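3,4-dihydroxy-2-butanone 4-phosphate synthase (Candida albicans, PDB 1TKU) catalyses the conversion of D-ribulose 5-phosphate to formate and 3,4-dihydroxy-2-butanone 4-phosphate. Local coordinates at residues C59-E64 against L130-V135; E32-M37 against G162-L167. One frame throughout, in Å; residues are numbered along the deposited sequence.

Contact 1: C59-E64 against L130-V135; sequences CVPLSE and LPLRAV. With 5RP (ribulose-5-phosphate), chain D.
Strands 59-63 and 130-134 run parallel with a 32° angle between their axes, which approach to 4.3 Å, and Val-60 and Leu-62 each give an N-H and receive one through the carbonyl, their partners being Leu-130, Leu-132 and Ala-134. One face of this regular two-stranded parallel pair lines the substrate pocket. There one methyl of Leu-132 is pressed tightly against Cys-59, CD1 lying 3.5 Å from CB, while Pro-61 stands alongside the same leucine. O14 of the bound ribulose 5-phosphate lies 3.7 Å from Leu-132 CD1 and 3.8 Å from Cys-59 SG, and Leu-132 also adjoins Thr-85 and Thr-146 of the substrate site. At the far end Glu-64 crosses Arg-133, whose chain turns at chi3 (65°) and brings NE to 3.5 Å from Glu-64 CG. Carboxylate and guanidinium planes are 83° apart; although Glu-64 OE1 is 4.0 Å from Arg-133 NH2, no N-H points at it, so at most a loose attraction of opposite charges is likely. A water instead ties the carboxylate to the backbone of 130-135, donating to Glu-64 OE2 (2.8 Å) and to Arg-133 O (2.7 Å). Helix 145-155 packs on Pro-61, Leu-132 and Ala-134, whereas Leu-113 of helix 103-114 meets Val-60, Leu-62 and Pro-131 on the other face. Backbone bonds from Cys-59 and Pro-61 reach strand 162-166.

Contact 2: E32-M37 against G162-L167; sequences EGDLIM and GVICEL. With 5RP (ribulose-5-phosphate), chain D.
The side chains of Asp-34 and Glu-166 lie side by side, pointing the same way, with their carboxylate planes 84° apart, and what Asp-34 OD1 meets across the strands is the aliphatic part of Glu-166, at 3.3 Å from its CG. The other oxygen, Asp-34 OD2, is 2.6 Å from O4 of ribulose 5-phosphate, consistent with the role of Asp-34 in substrate binding. Bent at chi2 (91°), the Glu-166 chain brings OE1 to 3.6 Å from C5 of the sugar, and OE2 is hydrogen-bonded to Ser-55. Ile-164 completes this face: CG1 borders the ligand, while CG2 is pushed tightly to 3.3 Å from Ile-36 CG1. These residues sit on an antiparallel strand pair of the mixed sheet, in which 162-166 is an outermost strand within this chain and 34-38 lies between it and 21-24. Leu-35 with Cys-165 and Met-37 with Val-163 form hydrogen-bonded pairs. Their side chains occupy the opposite face, where helix 44-52 packs on Leu-35, Val-163 and Cys-165. There Met-37 CG lies 3.5 Å from Val-163 CG1, and Leu-35 crosses Leu-167 at about a right angle, CG to CD2 3.7 Å. Past the strand end Leu-167 N donates to Gly-33 O, and a water donates to both Gly-33 O and Leu-167 O.

How the contacts relate
Contacts 1 and 2 lie with their centres about 13 Å apart and meet directly through strands 59-63 and 162-166. Cys-59 O and Ile-164 N are 2.9 Å apart and Pro-61 O and Gly-162 N 3.0 Å, probable hydrogen bonds that bring the two strand pairs together edge to edge. Along the chain the order is 32-37, 59-64, 130-135 and 162-167, so the parallel pair of contact 1 is formed within the span that contact 2 brings together. Helix 145-155 packs against both. The bound ribulose 5-phosphate touches both contacts as well and is hydrogen-bonded to His-145 and Thr-146 of that helix, placing the substrate site where the two strand pairs meet.

Contact 1: C59-E64 against L130-V135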
ATOM      1  N   CYS B  59       1.866   4.827  -5.317  1.00  7.18           N
ATOM      2  CA  CYS B  59       1.730   4.697  -6.763  1.00  6.76           C
ATOM      3  C   CYS B  59       2.735   5.554  -7.514  1.00  6.92           C
ATOM      4  O   CYS B  59       3.199   6.575  -7.013  1.00  6.66           O
ATOM      5  CB  CYS B  59       0.321   5.099  -7.193  1.00  7.38           C
ATOM      6  SG  CYS B  59      -0.978   4.100  -6.464  1.00  8.84           S
ATOM      7  N   VAL B  60       3.054   5.135  -8.733  1.00  6.87           N
ATOM      8  CA  VAL B  60       4.007   5.864  -9.555  1.00  6.70           C
ATOM      9  C   VAL B  60       3.437   6.222 -10.927  1.00  6.57           C
ATOM     10  O   VAL B  60       3.464   5.417 -11.854  1.00  6.38           O
ATOM     11  CB  VAL B  60       5.311   5.049  -9.743  1.00  7.78           C
ATOM     12  CG1 VAL B  60       6.266   5.788 -10.667  1.00  9.22           C
ATOM     13  CG2 VAL B  60       5.976   4.819  -8.391  1.00  7.07           C
ATOM     14  N   PRO B  61       2.889   7.438 -11.061  1.00  8.19           N
ATOM     15  CA  PRO B  61       2.325   7.885 -12.334  1.00  7.99           C
ATOM     16  C   PRO B  61       3.399   7.961 -13.420  1.00  8.54           C
ATOM     17  O   PRO B  61       4.484   8.504 -13.203  1.00  9.13           O
ATOM     18  CB  PRO B  61       1.762   9.259 -11.992  1.00  7.52           C
ATOM     19  CG  PRO B  61       1.310   9.077 -10.582  1.00  6.53           C
ATOM     20  CD  PRO B  61       2.482   8.339  -9.969  1.00  7.41           C
ATOM     21  N   LEU B  62       3.082   7.402 -14.582  1.00  7.56           N
ATOM     22  CA  LEU B  62       3.973   7.396 -15.735  1.00  9.53           C
ATOM     23  C   LEU B  62       3.082   7.722 -16.920  1.00  8.99           C
ATOM     24  O   LEU B  62       1.865   7.552 -16.844  1.00  8.67           O
ATOM     25  CB  LEU B  62       4.577   6.004 -15.950  1.00 10.59           C
ATOM     26  CG  LEU B  62       5.453   5.367 -14.873  1.00 13.93           C
ATOM     27  CD1 LEU B  62       5.699   3.901 -15.225  1.00 11.88           C
ATOM     28  CD2 LEU B  62       6.772   6.125 -14.762  1.00 12.83           C
ATOM     29  N   SER B  63       3.665   8.200 -18.010  1.00 10.49           N
ATOM     30  CA  SER B  63       2.857   8.488 -19.186  1.00 10.43           C
ATOM     31  C   SER B  63       2.533   7.131 -19.811  1.00 11.43           C
ATOM     32  O   SER B  63       3.228   6.144 -19.558  1.00 11.40           O
ATOM     33  CB  SER B  63       3.649   9.340 -20.178  1.00 10.16           C
ATOM     34  OG  SER B  63       4.779   8.627 -20.650  1.00 11.68           O
ATOM     35  N   GLU B  64       1.475   7.064 -20.612  1.00  9.16           N
ATOM     36  CA  GLU B  64       1.129   5.806 -21.256  1.00 11.13           C
ATOM     37  C   GLU B  64       2.259   5.334 -22.163  1.00 11.23           C
ATOM     38  O   GLU B  64       2.520   4.133 -22.279  1.00 11.33           O
ATOM     39  CB  GLU B  64      -0.167   5.963 -22.054  1.00 12.49           C
ATOM     40  CG  GLU B  64      -1.414   5.827 -21.193  1.00 13.59           C
ATOM     41  CD  GLU B  64      -2.698   6.076 -21.958  1.00 16.37           C
ATOM     42  OE1 GLU B  64      -2.701   5.911 -23.196  1.00 14.82           O
ATOM     43  OE2 GLU B  64      -3.713   6.417 -21.317  1.00 15.12           O
ATOM     44  N   LEU B 130       3.001   0.355  -7.422  1.00  6.05           N
ATOM     45  CA  LEU B 130       1.832   0.438  -8.298  1.00  7.26           C
ATOM     46  C   LEU B 130       1.967   1.531  -9.363  1.00  6.45           C
ATOM     47  O   LEU B 130       1.665   2.694  -9.108  1.00  7.21           O
ATOM     48  CB  LEU B 130       0.579   0.717  -7.460  1.00  8.23           C
ATOM     49  CG  LEU B 130       0.150  -0.332  -6.428  1.00  7.52           C
ATOM     50  CD1 LEU B 130      -0.138   0.349  -5.100  1.00  6.15           C
ATOM     51  CD2 LEU B 130      -1.084  -1.079  -6.918  1.00  6.20           C
ATOM     52  N   PRO B 131       2.423   1.173 -10.572  1.00  7.25           N
ATOM     53  CA  PRO B 131       2.557   2.199 -11.611  1.00  8.19           C
ATOM     54  C   PRO B 131       1.164   2.588 -12.111  1.00  7.91           C
ATOM     55  O   PRO B 131       0.252   1.761 -12.124  1.00  8.84           O
ATOM     56  CB  PRO B 131       3.379   1.497 -12.698  1.00  7.23           C
ATOM     57  CG  PRO B 131       4.099   0.401 -11.957  1.00  9.43           C
ATOM     58  CD  PRO B 131       3.034  -0.091 -11.007  1.00  6.96           C
ATOM     59  N   LEU B 132       1.002   3.846 -12.511  1.00  8.84           N
ATOM     60  CA  LEU B 132      -0.278   4.328 -13.017  1.00  9.08           C
ATOM     61  C   LEU B 132      -0.047   4.917 -14.399  1.00  8.63           C
ATOM     62  O   LEU B 132       1.007   5.490 -14.660  1.00 10.90           O
ATOM     63  CB  LEU B 132      -0.853   5.405 -12.099  1.00  9.06           C
ATOM     64  CG  LEU B 132      -0.982   5.047 -10.618  1.00  9.13           C
ATOM     65  CD1 LEU B 132      -1.596   6.228  -9.879  1.00  6.81           C
ATOM     66  CD2 LEU B 132      -1.831   3.800 -10.448  1.00 10.39           C
ATOM     67  N   ARG B 133      -1.033   4.778 -15.278  1.00  8.33           N
ATOM     68  CA  ARG B 133      -0.909   5.303 -16.631  1.00 10.16           C
ATOM     69  C   ARG B 133      -1.655   6.621 -16.819  1.00  8.28           C
ATOM     70  O   ARG B 133      -2.885   6.646 -16.857  1.00  9.27           O
ATOM     71  CB  ARG B 133      -1.420   4.272 -17.646  1.00 10.89           C
ATOM     72  CG  ARG B 133      -0.650   2.959 -17.641  1.00 16.79           C
ATOM     73  CD  ARG B 133      -1.123   2.014 -18.742  1.00 20.23           C
ATOM     74  NE  ARG B 133      -0.839   2.559 -20.067  1.00 29.44           N
ATOM     75  CZ  ARG B 133      -1.028   1.906 -21.209  1.00 30.57           C
ATOM     76  NH1 ARG B 133      -1.505   0.669 -21.201  1.00 34.34           N
ATOM     77  NH2 ARG B 133      -0.740   2.492 -22.362  1.00 32.99           N
ATOM     78  N   ALA B 134      -0.903   7.713 -16.933  1.00  8.05           N
ATOM     79  CA  ALA B 134      -1.493   9.031 -17.140  1.00  7.43           C
ATOM     80  C   ALA B 134      -1.900   9.145 -18.607  1.00  9.27           C
ATOM     81  O   ALA B 134      -1.141   8.764 -19.498  1.00  7.61           O
ATOM     82  CB  ALA B 134      -0.487  10.120 -16.794  1.00  8.96           C
ATOM     83  N   VAL B 135      -3.095   9.674 -18.849  1.00  8.95           N
ATOM     84  CA  VAL B 135      -3.589   9.815 -20.211  1.00  8.41           C
ATOM     85  C   VAL B 135      -2.865  10.901 -20.995  1.00  8.98           C
ATOM     86  O   VAL B 135      -2.400  11.896 -20.430  1.00  8.52           O
ATOM     87  CB  VAL B 135      -5.111  10.118 -20.230  1.00  7.92           C
ATOM     88  CG1 VAL B 135      -5.862   9.047 -19.453  1.00  8.67           C
ATOM     89  CG2 VAL B 135      -5.384  11.492 -19.640  1.00 10.14           C
TER
HETATM   90  C2  5RP D 801      -6.208   9.463  -4.957  1.00 35.59           C
HETATM   91  C3  5RP D 801      -4.781   9.506  -5.459  1.00 33.69           C
HETATM   92  C5  5RP D 801      -4.054   8.188  -5.727  1.00 32.91           C
HETATM   93  O13 5RP D 801      -2.619   8.297  -5.839  1.00 35.37           O
HETATM   94  C6  5RP D 801      -4.632   7.487  -7.012  1.00 29.21           C
HETATM   95  O14 5RP D 801      -4.048   6.178  -7.172  1.00 32.13           O
HETATM   96  C7  5RP D 801      -4.374   8.288  -8.326  1.00 25.31           C
HETATM   97  O8  5RP D 801      -5.273   9.399  -8.379  1.00 22.37           O
HETATM   98  P9  5RP D 801      -6.205   9.723  -9.643  1.00 16.81           P
HETATM   99  O12 5RP D 801      -7.256   8.548  -9.919  1.00 18.44           O
HETATM  100  O11 5RP D 801      -5.316   9.961 -10.962  1.00 17.19           O
HETATM  101  O10 5RP D 801      -6.951  11.097  -9.299  1.00 17.47           O
HETATM  102  O4  5RP D 801      -4.200  10.562  -5.663  1.00 36.35           O
HETATM  103  O1  5RP D 801      -6.732  10.784  -4.702  1.00 35.93           O
HETATM  104  O   HOH W   1      -4.488   5.519 -18.780  1.00 13.69           O

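Contact 2: E32-M37 against G162-L167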
ATOM      1  N   GLU B  32      -9.233  16.089  -0.017  1.00 11.10           N
ATOM      2  CA  GLU B  32      -8.243  15.307   0.719  1.00 11.84           C
ATOM      3  C   GLU B  32      -6.915  15.492  -0.011  1.00 11.23           C
ATOM      4  O   GLU B  32      -6.873  15.474  -1.243  1.00 12.89           O
ATOM      5  CB  GLU B  32      -8.650  13.830   0.753  1.00 13.56           C
ATOM      6  CG  GLU B  32     -10.086  13.613   1.218  1.00 15.31           C
ATOM      7  CD  GLU B  32     -10.462  12.149   1.312  1.00 17.17           C
ATOM      8  OE1 GLU B  32      -9.968  11.345   0.495  1.00 19.94           O
ATOM      9  OE2 GLU B  32     -11.275  11.806   2.193  1.00 19.94           O
ATOM     10  N   GLY B  33      -5.837  15.663   0.750  1.00 10.34           N
ATOM     11  CA  GLY B  33      -4.531  15.893   0.154  1.00 10.79           C
ATOM     12  C   GLY B  33      -3.642  14.699  -0.141  1.00  9.87           C
ATOM     13  O   GLY B  33      -3.695  13.668   0.535  1.00  9.94           O
ATOM     14  N   ASP B  34      -2.809  14.867  -1.165  1.00 10.08           N
ATOM     15  CA  ASP B  34      -1.864  13.856  -1.618  1.00 10.18           C
ATOM     16  C   ASP B  34      -0.448  14.427  -1.617  1.00 10.29           C
ATOM     17  O   ASP B  34      -0.246  15.598  -1.931  1.00 10.52           O
ATOM     18  CB  ASP B  34      -2.199  13.443  -3.053  1.00 12.49           C
ATOM     19  CG  ASP B  34      -2.786  12.058  -3.148  1.00 18.51           C
ATOM     20  OD1 ASP B  34      -3.696  11.735  -2.361  1.00 17.39           O
ATOM     21  OD2 ASP B  34      -2.338  11.297  -4.031  1.00 23.98           O
ATOM     22  N   LEU B  35       0.529  13.603  -1.258  1.00  8.45           N
ATOM     23  CA  LEU B  35       1.921  14.032  -1.309  1.00  7.58           C
ATOM     24  C   LEU B  35       2.396  13.590  -2.690  1.00  7.33           C
ATOM     25  O   LEU B  35       2.165  12.447  -3.087  1.00  8.48           O
ATOM     26  CB  LEU B  35       2.759  13.336  -0.234  1.00  7.78           C
ATOM     27  CG  LEU B  35       2.743  13.944   1.168  1.00  7.42           C
ATOM     28  CD1 LEU B  35       3.594  13.091   2.106  1.00  9.05           C
ATOM     29  CD2 LEU B  35       3.282  15.365   1.107  1.00  7.92           C
ATOM     30  N   ILE B  36       3.032  14.497  -3.427  1.00  7.49           N
ATOM     31  CA  ILE B  36       3.534  14.182  -4.761  1.00  7.32           C
ATOM     32  C   ILE B  36       4.949  14.727  -4.951  1.00  6.95           C
ATOM     33  O   ILE B  36       5.237  15.858  -4.569  1.00  7.01           O
ATOM     34  CB  ILE B  36       2.657  14.821  -5.878  1.00  7.37           C
ATOM     35  CG1 ILE B  36       1.220  14.308  -5.809  1.00  7.77           C
ATOM     36  CG2 ILE B  36       3.242  14.493  -7.248  1.00  7.53           C
ATOM     37  CD1 ILE B  36       0.421  14.814  -4.643  1.00 17.05           C
ATOM     38  N   MET B  37       5.831  13.923  -5.537  1.00  8.73           N
ATOM     39  CA  MET B  37       7.188  14.385  -5.821  1.00  7.26           C
ATOM     40  C   MET B  37       7.722  13.668  -7.056  1.00  6.77           C
ATOM     41  O   MET B  37       7.114  12.704  -7.537  1.00  7.50           O
ATOM     42  CB  MET B  37       8.135  14.180  -4.623  1.00  6.83           C
ATOM     43  CG  MET B  37       8.593  12.751  -4.349  1.00  8.29           C
ATOM     44  SD  MET B  37      10.075  12.726  -3.271  1.00  8.66           S
ATOM     45  CE  MET B  37      11.336  13.249  -4.456  1.00  8.35           C
ATOM     46  N   GLY B 162       6.138  10.449 -11.720  1.00  8.31           N
ATOM     47  CA  GLY B 162       6.025  10.991 -10.380  1.00  6.71           C
ATOM     48  C   GLY B 162       5.683   9.879  -9.415  1.00  6.93           C
ATOM     49  O   GLY B 162       5.553   8.722  -9.813  1.00  7.28           O
ATOM     50  N   VAL B 163       5.550  10.224  -8.141  1.00  6.40           N
ATOM     51  CA  VAL B 163       5.200   9.238  -7.125  1.00  5.91           C
ATOM     52  C   VAL B 163       4.256   9.931  -6.146  1.00  7.26           C
ATOM     53  O   VAL B 163       4.486  11.075  -5.750  1.00  7.20           O
ATOM     54  CB  VAL B 163       6.467   8.693  -6.425  1.00  7.40           C
ATOM     55  CG1 VAL B 163       7.280   9.833  -5.837  1.00  6.46           C
ATOM     56  CG2 VAL B 163       6.074   7.675  -5.359  1.00  6.52           C
ATOM     57  N   ILE B 164       3.182   9.242  -5.776  1.00  6.98           N
ATOM     58  CA  ILE B 164       2.186   9.841  -4.904  1.00  7.84           C
ATOM     59  C   ILE B 164       1.566   8.888  -3.888  1.00  6.55           C
ATOM     60  O   ILE B 164       1.691   7.669  -3.995  1.00  6.80           O
ATOM     61  CB  ILE B 164       1.021  10.426  -5.741  1.00 11.52           C
ATOM     62  CG1 ILE B 164       0.127   9.295  -6.268  1.00 14.50           C
ATOM     63  CG2 ILE B 164       1.563  11.214  -6.933  1.00 12.10           C
ATOM     64  CD1 ILE B 164       0.831   8.290  -7.139  1.00 19.98           C
ATOM     65  N   CYS B 165       0.898   9.474  -2.898  1.00  7.95           N
ATOM     66  CA  CYS B 165       0.183   8.717  -1.875  1.00  7.85           C
ATOM     67  C   CYS B 165      -0.665   9.674  -1.045  1.00  7.82           C
ATOM     68  O   CYS B 165      -0.313  10.844  -0.878  1.00  7.17           O
ATOM     69  CB  CYS B 165       1.139   7.936  -0.971  1.00  7.03           C
ATOM     70  SG  CYS B 165       0.351   6.429  -0.301  1.00  8.72           S
ATOM     71  N   GLU B 166      -1.782   9.164  -0.533  1.00  7.38           N
ATOM     72  CA  GLU B 166      -2.731   9.950   0.258  1.00  8.70           C
ATOM     73  C   GLU B 166      -2.322  10.192   1.709  1.00  8.01           C
ATOM     74  O   GLU B 166      -1.998   9.250   2.432  1.00  8.66           O
ATOM     75  CB  GLU B 166      -4.102   9.260   0.267  1.00  9.26           C
ATOM     76  CG  GLU B 166      -4.667   8.884  -1.095  1.00 13.42           C
ATOM     77  CD  GLU B 166      -4.292   7.477  -1.542  1.00 13.55           C
ATOM     78  OE1 GLU B 166      -4.938   6.975  -2.485  1.00 16.95           O
ATOM     79  OE2 GLU B 166      -3.362   6.870  -0.968  1.00  8.93           O
ATOM     80  N   LEU B 167      -2.356  11.451   2.138  1.00  7.50           N
ATOM     81  CA  LEU B 167      -2.018  11.799   3.518  1.00  8.66           C
ATOM     82  C   LEU B 167      -3.094  11.259   4.457  1.00  8.87           C
ATOM     83  O   LEU B 167      -4.284  11.333   4.144  1.00  7.80           O
ATOM     84  CB  LEU B 167      -1.927  13.321   3.673  1.00  9.12           C
ATOM     85  CG  LEU B 167      -0.650  13.978   3.149  1.00  9.62           C
ATOM     86  CD1 LEU B 167      -0.846  15.474   3.018  1.00  9.68           C
ATOM     87  CD2 LEU B 167       0.497  13.665   4.101  1.00  9.38           C
TER
HETATM   88  C2  5RP D 801      -6.208   9.463  -4.957  1.00 35.59           C
HETATM   89  C3  5RP D 801      -4.781   9.506  -5.459  1.00 33.69           C
HETATM   90  C5  5RP D 801      -4.054   8.188  -5.727  1.00 32.91           C
HETATM   91  O13 5RP D 801      -2.619   8.297  -5.839  1.00 35.37           O
HETATM   92  C6  5RP D 801      -4.632   7.487  -7.012  1.00 29.21           C
HETATM   93  O14 5RP D 801      -4.048   6.178  -7.172  1.00 32.13           O
HETATM   94  C7  5RP D 801      -4.374   8.288  -8.326  1.00 25.31           C
HETATM   95  O8  5RP D 801      -5.273   9.399  -8.379  1.00 22.37           O
HETATM   96  P9  5RP D 801      -6.205   9.723  -9.643  1.00 16.81           P
HETATM   97  O12 5RP D 801      -7.256   8.548  -9.919  1.00 18.44           O
HETATM   98  O11 5RP D 801      -5.316   9.961 -10.962  1.00 17.19           O
HETATM   99  O10 5RP D 801      -6.951  11.097  -9.299  1.00 17.47           O
HETATM  100  O4  5RP D 801      -4.200  10.562  -5.663  1.00 36.35           O
HETATM  101  O1  5RP D 801      -6.732  10.784  -4.702  1.00 35.93           O
HETATM  102  O   HOH W   2      -5.578  12.262   1.832  1.00 10.96           O